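Local coordinates for circadian clock oscillator protein KaiA (Nostoc sp., PDB 1R5Q) that probably stimulates autophosphorylation of the clock protein KaiC through this C-terminal domain, as part of the KaiABC oscillator that sets circadian rhythm in cyanobacteria, at residues 23-28 with 82-87. Sequence-based numbering, arbitrary orientation.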
# COMPACT_ATOMS: atom_id res chain seq x y z
N LEU A 23 -2.48 -9.23 1.93
CA LEU A 23 -2.90 -10.63 1.98
C LEU A 23 -1.85 -11.63 1.51
O LEU A 23 -1.97 -12.83 1.78
CB LEU A 23 -4.20 -10.81 1.19
CG LEU A 23 -5.37 -10.00 1.78
CD1 LEU A 23 -6.67 -10.26 0.99
CD2 LEU A 23 -5.54 -10.37 3.25
N SER A 24 -0.83 -11.17 0.81
CA SER A 24 0.20 -12.12 0.39
C SER A 24 1.53 -11.80 1.06
O SER A 24 2.52 -12.48 0.83
CB SER A 24 0.37 -12.08 -1.12
OG SER A 24 1.13 -10.95 -1.48
N TYR A 25 1.54 -10.77 1.91
CA TYR A 25 2.79 -10.34 2.54
C TYR A 25 3.54 -11.37 3.38
O TYR A 25 4.77 -11.39 3.41
CB TYR A 25 2.57 -9.11 3.42
CG TYR A 25 3.89 -8.44 3.75
CD1 TYR A 25 4.54 -7.64 2.81
CD2 TYR A 25 4.50 -8.63 5.00
CE1 TYR A 25 5.77 -7.06 3.08
CE2 TYR A 25 5.75 -8.04 5.28
CZ TYR A 25 6.37 -7.26 4.31
OH TYR A 25 7.61 -6.73 4.56
N PHE A 26 2.79 -12.19 4.11
CA PHE A 26 3.43 -13.18 4.94
C PHE A 26 3.45 -14.57 4.30
O PHE A 26 3.57 -15.58 4.99
CB PHE A 26 2.77 -13.18 6.32
CG PHE A 26 3.05 -11.91 7.10
CD1 PHE A 26 4.34 -11.60 7.51
CD2 PHE A 26 2.00 -11.04 7.45
CE1 PHE A 26 4.60 -10.44 8.25
CE2 PHE A 26 2.25 -9.88 8.19
CZ PHE A 26 3.55 -9.58 8.60
N THR A 27 3.34 -14.59 2.97
CA THR A 27 3.39 -15.81 2.17
C THR A 27 4.70 -15.72 1.38
O THR A 27 5.57 -14.90 1.68
CB THR A 27 2.24 -15.90 1.13
OG1 THR A 27 0.97 -15.77 1.79
CG2 THR A 27 2.26 -17.25 0.41
N THR A 28 4.85 -16.56 0.36
CA THR A 28 6.04 -16.54 -0.48
C THR A 28 5.56 -16.27 -1.90
O THR A 28 4.73 -17.02 -2.43
CB THR A 28 6.78 -17.89 -0.39
OG1 THR A 28 5.87 -18.96 -0.67
CG2 THR A 28 7.37 -18.08 1.02
N ARG A 82 2.06 -3.78 10.31
CA ARG A 82 2.86 -2.56 10.34
C ARG A 82 4.20 -2.84 9.64
O ARG A 82 4.88 -1.92 9.17
CB ARG A 82 3.11 -2.10 11.77
CG ARG A 82 1.84 -1.60 12.43
CD ARG A 82 2.11 -1.16 13.85
NE ARG A 82 0.88 -0.81 14.55
CZ ARG A 82 0.81 -0.63 15.87
NH1 ARG A 82 1.91 -0.77 16.61
NH2 ARG A 82 -0.34 -0.30 16.44
N LEU A 83 4.57 -4.12 9.56
CA LEU A 83 5.81 -4.52 8.89
C LEU A 83 5.66 -4.21 7.40
O LEU A 83 6.59 -3.74 6.73
CB LEU A 83 6.05 -6.03 9.07
CG LEU A 83 6.43 -6.44 10.51
CD1 LEU A 83 6.49 -7.97 10.64
CD2 LEU A 83 7.78 -5.83 10.85
N THR A 84 4.48 -4.53 6.88
CA THR A 84 4.15 -4.28 5.50
C THR A 84 4.24 -2.77 5.20
O THR A 84 4.82 -2.36 4.19
CB THR A 84 2.70 -4.71 5.18
OG1 THR A 84 2.53 -6.10 5.51
CG2 THR A 84 2.41 -4.46 3.70
N LEU A 85 3.68 -1.96 6.08
CA LEU A 85 3.70 -0.52 5.87
C LEU A 85 5.13 0.02 5.90
O LEU A 85 5.51 0.88 5.11
CB LEU A 85 2.84 0.18 6.92
CG LEU A 85 2.71 1.71 6.80
CD1 LEU A 85 2.22 2.11 5.39
CD2 LEU A 85 1.75 2.22 7.88
N ILE A 86 5.93 -0.49 6.83
CA ILE A 86 7.32 -0.07 6.90
C ILE A 86 8.02 -0.39 5.58
O ILE A 86 8.74 0.46 5.03
CB ILE A 86 8.07 -0.80 8.05
CG1 ILE A 86 7.63 -0.21 9.40
CG2 ILE A 86 9.60 -0.64 7.85
CD1 ILE A 86 7.97 -1.09 10.60
N ASP A 87 7.80 -1.60 5.09
CA ASP A 87 8.41 -2.09 3.86
C ASP A 87 8.02 -1.22 2.65
O ASP A 87 8.85 -0.89 1.80
CB ASP A 87 7.97 -3.54 3.65
CG ASP A 87 8.82 -4.30 2.63
OD1 ASP A 87 8.61 -5.53 2.52
OD2 ASP A 87 9.67 -3.71 1.94
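With CG anti to the backbone N (chi1 -164°), Tyr25 sends its ring across to helix 82-100, where Asp87, its CG likewise anti to N, holds out a carboxylate to meet the phenol. This contact lies at the surface of the four-helix bundle of the KaiA C-terminal domain: the chain leaves helix 8-24 through a type I beta turn, Ser24 to Thr27, and the turn leans on the first turns of helix 82-100. Tyr25 OH donates to Asp87 OD1 at 2.6 Å. It reaches the oxygen on the anti side, 22° out of the carboxylate plane. The two flat groups are turned 78° apart. Thr84 lies over one face of the tyrosine ring. Its CA sits 4.0 Å from the ring centroid, close to the ring normal, a CH-pi contact, while its OG1 lies off toward the rim, 3.2 Å from Tyr25 CG. That hydroxyl is buried by the contact and finds no hydrogen-bonding partner in the model. The Thr84 side chain also packs on Tyr18, Ile21 and Leu22 of helix 8-24, which ties the site to that helix. A leucine in place of Tyr25 would probably leave Asp87 OD1 without its phenol donor and Thr84 without the flat cover over its CA. Phe26, next in the turn, takes Tyr25 CD2 over the centre of its own ring, while Leu83 CD1 touches its edge, near the plane, 3.9 Å from Phe26 CZ.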